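Local coordinates for protein beta-galacturonidase (Eisenbergiella tayi, PDB 6NCW) that probably hydrolyses beta-linked hexuronides, removing galacturonate as a family 2 glycoside hydrolase of the human gut microbiome, at residues I370-E384 and R404-C418. Residues are numbered along the deposited sequence; the frame is centred on the assembly and turned at random.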
loop_
_atom_site.group_PDB
_atom_site.type_symbol
_atom_site.label_atom_id
_atom_site.label_comp_id
_atom_site.label_asym_id
_atom_site.label_seq_id
_atom_site.Cartn_x
_atom_site.Cartn_y
_atom_site.Cartn_z
ATOM N N ILE A 370 12.651 -29.551 -21.811
ATOM C CA ILE A 370 11.898 -30.472 -20.967
ATOM C C ILE A 370 12.800 -31.654 -20.646
ATOM O O ILE A 370 13.139 -32.433 -21.540
ATOM C CB ILE A 370 10.616 -30.936 -21.646
ATOM C CG1 ILE A 370 9.666 -29.753 -21.890
ATOM C CG2 ILE A 370 9.941 -31.969 -20.764
ATOM C CD1 ILE A 370 8.538 -30.117 -22.841
ATOM N N TYR A 371 13.195 -31.799 -19.379
ATOM C CA TYR A 371 14.055 -32.909 -19.004
ATOM C C TYR A 371 13.342 -33.969 -18.176
ATOM O O TYR A 371 13.898 -35.062 -17.988
ATOM C CB TYR A 371 15.291 -32.396 -18.244
ATOM C CG TYR A 371 14.993 -32.002 -16.818
ATOM C CD1 TYR A 371 14.428 -30.760 -16.515
ATOM C CD2 TYR A 371 15.261 -32.882 -15.773
ATOM C CE1 TYR A 371 14.159 -30.406 -15.214
ATOM C CE2 TYR A 371 14.985 -32.548 -14.474
ATOM C CZ TYR A 371 14.436 -31.313 -14.199
ATOM O OH TYR A 371 14.159 -31.017 -12.905
ATOM N N ILE A 372 12.112 -33.711 -17.728
ATOM C CA ILE A 372 11.399 -34.653 -16.876
ATOM C C ILE A 372 9.901 -34.439 -17.048
ATOM O O ILE A 372 9.440 -33.309 -17.241
ATOM C CB ILE A 372 11.841 -34.485 -15.405
ATOM C CG1 ILE A 372 11.232 -35.564 -14.523
ATOM C CG2 ILE A 372 11.484 -33.090 -14.906
ATOM C CD1 ILE A 372 11.825 -35.600 -13.138
ATOM N N TRP A 373 9.140 -35.533 -16.996
ATOM C CA TRP A 373 7.681 -35.468 -16.987
ATOM C C TRP A 373 7.159 -35.672 -15.569
ATOM O O TRP A 373 7.537 -36.637 -14.901
ATOM C CB TRP A 373 7.059 -36.528 -17.904
ATOM C CG TRP A 373 7.442 -36.450 -19.374
ATOM C CD1 TRP A 373 8.124 -37.395 -20.094
ATOM C CD2 TRP A 373 7.131 -35.400 -20.295
ATOM N NE1 TRP A 373 8.263 -36.996 -21.400
ATOM C CE2 TRP A 373 7.667 -35.771 -21.552
ATOM C CE3 TRP A 373 6.465 -34.172 -20.183
ATOM C CZ2 TRP A 373 7.558 -34.954 -22.686
ATOM C CZ3 TRP A 373 6.354 -33.364 -21.307
ATOM C CH2 TRP A 373 6.896 -33.760 -22.542
ATOM N N GLY A 374 6.237 -34.814 -15.142
ATOM C CA GLY A 374 5.609 -34.981 -13.849
ATOM C C GLY A 374 4.153 -35.363 -13.966
ATOM O O GLY A 374 3.512 -35.088 -14.985
ATOM N N ILE A 375 3.592 -35.988 -12.935
ATOM C CA ILE A 375 2.157 -36.254 -12.925
ATOM C C ILE A 375 1.577 -35.967 -11.543
ATOM O O ILE A 375 2.280 -36.002 -10.529
ATOM C CB ILE A 375 1.822 -37.708 -13.339
ATOM C CG1 ILE A 375 2.464 -38.723 -12.383
ATOM C CG2 ILE A 375 2.233 -37.982 -14.763
ATOM C CD1 ILE A 375 2.116 -40.171 -12.734
ATOM N N LEU A 376 0.279 -35.662 -11.524
ATOM C CA LEU A 376 -0.564 -35.817 -10.335
ATOM C C LEU A 376 0.054 -35.182 -9.089
ATOM O O LEU A 376 0.186 -35.815 -8.032
ATOM C CB LEU A 376 -0.862 -37.296 -10.091
ATOM C CG LEU A 376 -1.578 -38.026 -11.226
ATOM C CD1 LEU A 376 -1.864 -39.461 -10.783
ATOM C CD2 LEU A 376 -2.858 -37.277 -11.662
ATOM N N ASN A 377 0.414 -33.905 -9.219
ATOM C CA ASN A 377 0.883 -33.117 -8.088
ATOM C C ASN A 377 -0.040 -33.248 -6.878
ATOM O O ASN A 377 -1.232 -32.938 -6.954
ATOM C CB ASN A 377 1.004 -31.648 -8.498
ATOM C CG ASN A 377 1.370 -30.760 -7.326
ATOM O OD1 ASN A 377 2.549 -30.630 -6.978
ATOM N ND2 ASN A 377 0.354 -30.156 -6.693
ATOM N N GLU A 378 0.526 -33.719 -5.764
ATOM C CA GLU A 378 -0.165 -33.827 -4.478
ATOM C C GLU A 378 -1.497 -34.584 -4.572
ATOM O O GLU A 378 -2.435 -34.309 -3.823
ATOM C CB GLU A 378 -0.385 -32.442 -3.858
ATOM C CG GLU A 378 0.917 -31.747 -3.466
ATOM C CD GLU A 378 0.703 -30.594 -2.492
ATOM O OE1 GLU A 378 -0.474 -30.235 -2.233
ATOM O OE2 GLU A 378 1.718 -30.047 -1.986
ATOM N N CYS A 379 -1.602 -35.556 -5.467
ATOM C CA CYS A 379 -2.806 -36.378 -5.499
ATOM C C CYS A 379 -2.661 -37.526 -4.491
ATOM O O CYS A 379 -1.732 -37.548 -3.672
ATOM C CB CYS A 379 -3.097 -36.804 -6.938
ATOM S SG CYS A 379 -3.516 -35.347 -7.972
ATOM N N ALA A 380 -3.607 -38.472 -4.496
ATOM C CA ALA A 380 -3.751 -39.405 -3.367
ATOM C C ALA A 380 -2.848 -40.639 -3.525
ATOM O O ALA A 380 -3.307 -41.780 -3.623
ATOM C CB ALA A 380 -5.214 -39.804 -3.200
ATOM N N SER A 381 -1.534 -40.393 -3.512
ATOM C CA SER A 381 -0.528 -41.438 -3.689
ATOM C C SER A 381 -0.334 -42.308 -2.451
ATOM O O SER A 381 0.502 -43.225 -2.480
ATOM C CB SER A 381 0.812 -40.816 -4.073
ATOM O OG SER A 381 1.241 -39.925 -3.078
ATOM N N ASP A 382 -1.069 -42.045 -1.374
ATOM C CA ASP A 382 -1.067 -42.873 -0.179
ATOM C C ASP A 382 -2.207 -43.890 -0.154
ATOM O O ASP A 382 -2.390 -44.566 0.860
ATOM C CB ASP A 382 -1.155 -41.984 1.062
ATOM C CG ASP A 382 -2.430 -41.141 1.083
ATOM O OD1 ASP A 382 -3.013 -40.865 0.006
ATOM O OD2 ASP A 382 -2.852 -40.745 2.180
ATOM N N THR A 383 -2.982 -44.005 -1.230
ATOM C CA THR A 383 -4.137 -44.888 -1.267
ATOM C C THR A 383 -3.970 -45.926 -2.373
ATOM O O THR A 383 -3.280 -45.700 -3.366
ATOM C CB THR A 383 -5.432 -44.108 -1.514
ATOM O OG1 THR A 383 -5.375 -43.510 -2.825
ATOM C CG2 THR A 383 -5.628 -43.026 -0.439
ATOM N N GLU A 384 -4.643 -47.064 -2.203
ATOM C CA GLU A 384 -4.580 -48.108 -3.217
ATOM C C GLU A 384 -5.169 -47.632 -4.546
ATOM O O GLU A 384 -4.581 -47.863 -5.612
ATOM C CB GLU A 384 -5.294 -49.366 -2.724
ATOM C CG GLU A 384 -5.720 -50.324 -3.859
ATOM C CD GLU A 384 -4.539 -50.798 -4.712
ATOM O OE1 GLU A 384 -3.410 -50.866 -4.168
ATOM O OE2 GLU A 384 -4.744 -51.087 -5.923
ATOM N N ARG A 404 12.882 -39.903 -21.331
ATOM C CA ARG A 404 12.946 -38.928 -20.247
ATOM C C ARG A 404 12.550 -39.548 -18.907
ATOM O O ARG A 404 11.660 -40.402 -18.839
ATOM C CB ARG A 404 12.031 -37.742 -20.521
ATOM C CG ARG A 404 12.521 -36.733 -21.541
ATOM C CD ARG A 404 11.427 -35.708 -21.736
ATOM N NE ARG A 404 11.782 -34.568 -22.564
ATOM C CZ ARG A 404 11.457 -34.449 -23.851
ATOM N NH1 ARG A 404 10.784 -35.424 -24.461
ATOM N NH2 ARG A 404 11.789 -33.347 -24.518
ATOM N N PRO A 405 13.170 -39.107 -17.820
ATOM C CA PRO A 405 12.733 -39.550 -16.490
ATOM C C PRO A 405 11.348 -39.013 -16.146
ATOM O O PRO A 405 10.851 -38.054 -16.743
ATOM C CB PRO A 405 13.800 -38.969 -15.554
ATOM C CG PRO A 405 14.338 -37.803 -16.276
ATOM C CD PRO A 405 14.304 -38.174 -17.747
ATOM N N ARG A 406 10.719 -39.661 -15.170
ATOM C CA ARG A 406 9.391 -39.290 -14.700
ATOM C C ARG A 406 9.409 -39.109 -13.192
ATOM O O ARG A 406 10.265 -39.664 -12.493
ATOM C CB ARG A 406 8.343 -40.351 -15.050
ATOM C CG ARG A 406 8.384 -40.811 -16.499
ATOM C CD ARG A 406 7.727 -42.199 -16.650
ATOM N NE ARG A 406 8.577 -43.245 -16.095
ATOM C CZ ARG A 406 8.247 -44.528 -16.028
ATOM N NH1 ARG A 406 7.078 -44.946 -16.495
ATOM N NH2 ARG A 406 9.092 -45.397 -15.503
ATOM N N SER A 407 8.428 -38.351 -12.689
ATOM C CA SER A 407 8.312 -38.091 -11.258
ATOM C C SER A 407 6.903 -37.583 -10.953
ATOM O O SER A 407 6.048 -37.479 -11.835
ATOM C CB SER A 407 9.370 -37.088 -10.793
ATOM O OG SER A 407 9.524 -37.106 -9.381
ATOM N N SER A 408 6.673 -37.272 -9.681
ATOM C CA SER A 408 5.430 -36.689 -9.188
ATOM C C SER A 408 5.771 -35.934 -7.911
ATOM O O SER A 408 6.449 -36.488 -7.045
ATOM C CB SER A 408 4.380 -37.765 -8.890
ATOM O OG SER A 408 3.213 -37.197 -8.309
ATOM N N ALA A 409 5.311 -34.684 -7.794
ATOM C CA ALA A 409 5.497 -33.914 -6.564
ATOM C C ALA A 409 4.555 -34.446 -5.485
ATOM O O ALA A 409 3.336 -34.274 -5.577
ATOM C CB ALA A 409 5.258 -32.429 -6.826
ATOM N N SER A 410 5.106 -35.108 -4.469
ATOM C CA SER A 410 4.297 -35.683 -3.402
ATOM C C SER A 410 4.217 -34.769 -2.190
ATOM O O SER A 410 5.171 -34.065 -1.852
ATOM C CB SER A 410 4.854 -37.032 -2.948
ATOM O OG SER A 410 4.137 -37.502 -1.811
ATOM N N CYS A 411 3.077 -34.824 -1.502
ATOM C CA CYS A 411 2.973 -34.271 -0.156
ATOM C C CYS A 411 2.585 -35.329 0.871
ATOM O O CYS A 411 2.244 -34.975 2.005
ATOM C CB CYS A 411 1.970 -33.114 -0.121
ATOM S SG CYS A 411 0.308 -33.642 -0.524
ATOM N N ARG A 412 2.629 -36.617 0.506
ATOM C CA ARG A 412 2.265 -37.708 1.414
ATOM C C ARG A 412 3.487 -38.057 2.260
ATOM O O ARG A 412 4.222 -39.014 2.005
ATOM C CB ARG A 412 1.747 -38.916 0.638
ATOM C CG ARG A 412 0.390 -38.694 -0.050
ATOM C CD ARG A 412 -0.535 -37.786 0.783
ATOM N NE ARG A 412 -1.928 -37.859 0.348
ATOM C CZ ARG A 412 -2.578 -36.901 -0.312
ATOM N NH1 ARG A 412 -1.967 -35.767 -0.629
ATOM N NH2 ARG A 412 -3.849 -37.079 -0.652
ATOM N N PHE A 413 3.694 -37.249 3.298
ATOM C CA PHE A 413 4.884 -37.296 4.140
ATOM C C PHE A 413 5.004 -38.642 4.853
ATOM O O PHE A 413 4.320 -38.880 5.851
ATOM C CB PHE A 413 4.827 -36.133 5.139
ATOM C CG PHE A 413 6.102 -35.896 5.904
ATOM C CD1 PHE A 413 6.242 -36.354 7.211
ATOM C CD2 PHE A 413 7.139 -35.172 5.341
ATOM C CE1 PHE A 413 7.401 -36.118 7.932
ATOM C CE2 PHE A 413 8.301 -34.931 6.060
ATOM C CZ PHE A 413 8.429 -35.401 7.359
ATOM N N LYS A 414 5.847 -39.534 4.321
ATOM C CA LYS A 414 6.156 -40.846 4.891
ATOM C C LYS A 414 5.000 -41.835 4.788
ATOM O O LYS A 414 4.969 -42.830 5.515
ATOM C CB LYS A 414 6.630 -40.720 6.348
ATOM C CG LYS A 414 7.953 -39.946 6.467
ATOM C CD LYS A 414 8.242 -39.454 7.867
ATOM C CE LYS A 414 7.617 -40.296 8.945
ATOM N NZ LYS A 414 7.943 -39.682 10.258
ATOM N N THR A 415 4.061 -41.592 3.871
ATOM C CA THR A 415 2.921 -42.463 3.639
ATOM C C THR A 415 2.690 -42.733 2.157
ATOM O O THR A 415 1.744 -43.448 1.810
ATOM C CB THR A 415 1.646 -41.851 4.243
ATOM O OG1 THR A 415 1.316 -40.649 3.544
ATOM C CG2 THR A 415 1.842 -41.519 5.723
ATOM N N ASP A 416 3.514 -42.164 1.279
ATOM C CA ASP A 416 3.409 -42.398 -0.154
ATOM C C ASP A 416 3.719 -43.860 -0.465
ATOM O O ASP A 416 4.755 -44.378 -0.043
ATOM C CB ASP A 416 4.389 -41.475 -0.890
ATOM C CG ASP A 416 4.040 -41.285 -2.374
ATOM O OD1 ASP A 416 3.831 -40.123 -2.786
ATOM O OD2 ASP A 416 3.997 -42.281 -3.138
ATOM N N ILE A 417 2.836 -44.530 -1.208
ATOM C CA ILE A 417 3.082 -45.917 -1.617
ATOM C C ILE A 417 3.411 -46.018 -3.108
ATOM O O ILE A 417 3.339 -47.110 -3.686
ATOM C CB ILE A 417 1.906 -46.844 -1.251
ATOM C CG1 ILE A 417 0.655 -46.504 -2.062
ATOM C CG2 ILE A 417 1.584 -46.763 0.238
ATOM C CD1 ILE A 417 -0.531 -47.412 -1.784
ATOM N N CYS A 418 3.767 -44.901 -3.753
ATOM C CA CYS A 418 3.983 -44.874 -5.197
ATOM C C CYS A 418 5.419 -44.542 -5.571
ATOM O O CYS A 418 5.709 -44.336 -6.755
ATOM C CB CYS A 418 3.047 -43.864 -5.871
ATOM S SG CYS A 418 1.297 -44.228 -5.624
HETATM O O HOH W 1 3.825 -33.535 -10.071
HETATM O O HOH W 2 -3.519 -33.302 -0.898
HETATM O O HOH W 3 1.012 -36.553 -3.043
HETATM O O HOH W 4 -5.200 -39.335 0.473
#
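Strands 370-374 and 406-410 are neighbouring parallel strands of the TIM barrel, joined by helix 384-400 in a beta-alpha-beta unit, and Trp373 and Arg406 are paired in their ladder. Trp373 N gives a hydrogen bond to Pro405 O, Trp373 O takes Ser407 N (2.9 Å), and Ile375 N reaches Ser407 O. Before the ladder, the extended Arg404 chain crosses the indole obliquely: its CD lies 3.4 Å from Trp373 NE1, and the guanidinium plane is turned 60° from the ring. Arg404 NE then bonds Ile370 O at 2.7 Å, almost straight and within the guanidinium plane, though from above the carbonyl plane. Asp401 OD1 accepts a hydrogen bond from Trp373 NE1 and forms a salt bridge with Arg404 NH1, tying the pair together at its polar end.

Past Gly374 the two chains stay side by side. Ser408 OG, anti to its own backbone nitrogen (chi1 175°), turns to Ile375 O at 2.7 Å, and water 1 links that same oxygen to Ala409 N. Glu378 N bonds Ala409 O, while the Glu378 side chain lies along Cys411 SG.

In the loops, Asp416 OD1 is gripped by two serines: Ser381 OG comes from above the carboxylate plane at 2.6 Å, and Ser410 OG donates to the anti lone pair of Asp416 OD1. Arg412, bent at chi2 (-35°), lays one guanidinium face over Cys379 O, 3.4 Å from the plane, and makes a weak salt bridge from NE to Asp382 OD1; water 4 also joins the two side chains.

Asn377, a galacturonate-binding residue also held by Arg309, and Glu378, held by Asn428, both bond glycerol, probably from the crystallisation liquor, beside Glu465: a sugar pocket built on loops following the strands' C-terminal ends, as in TIM-barrel glycosidases.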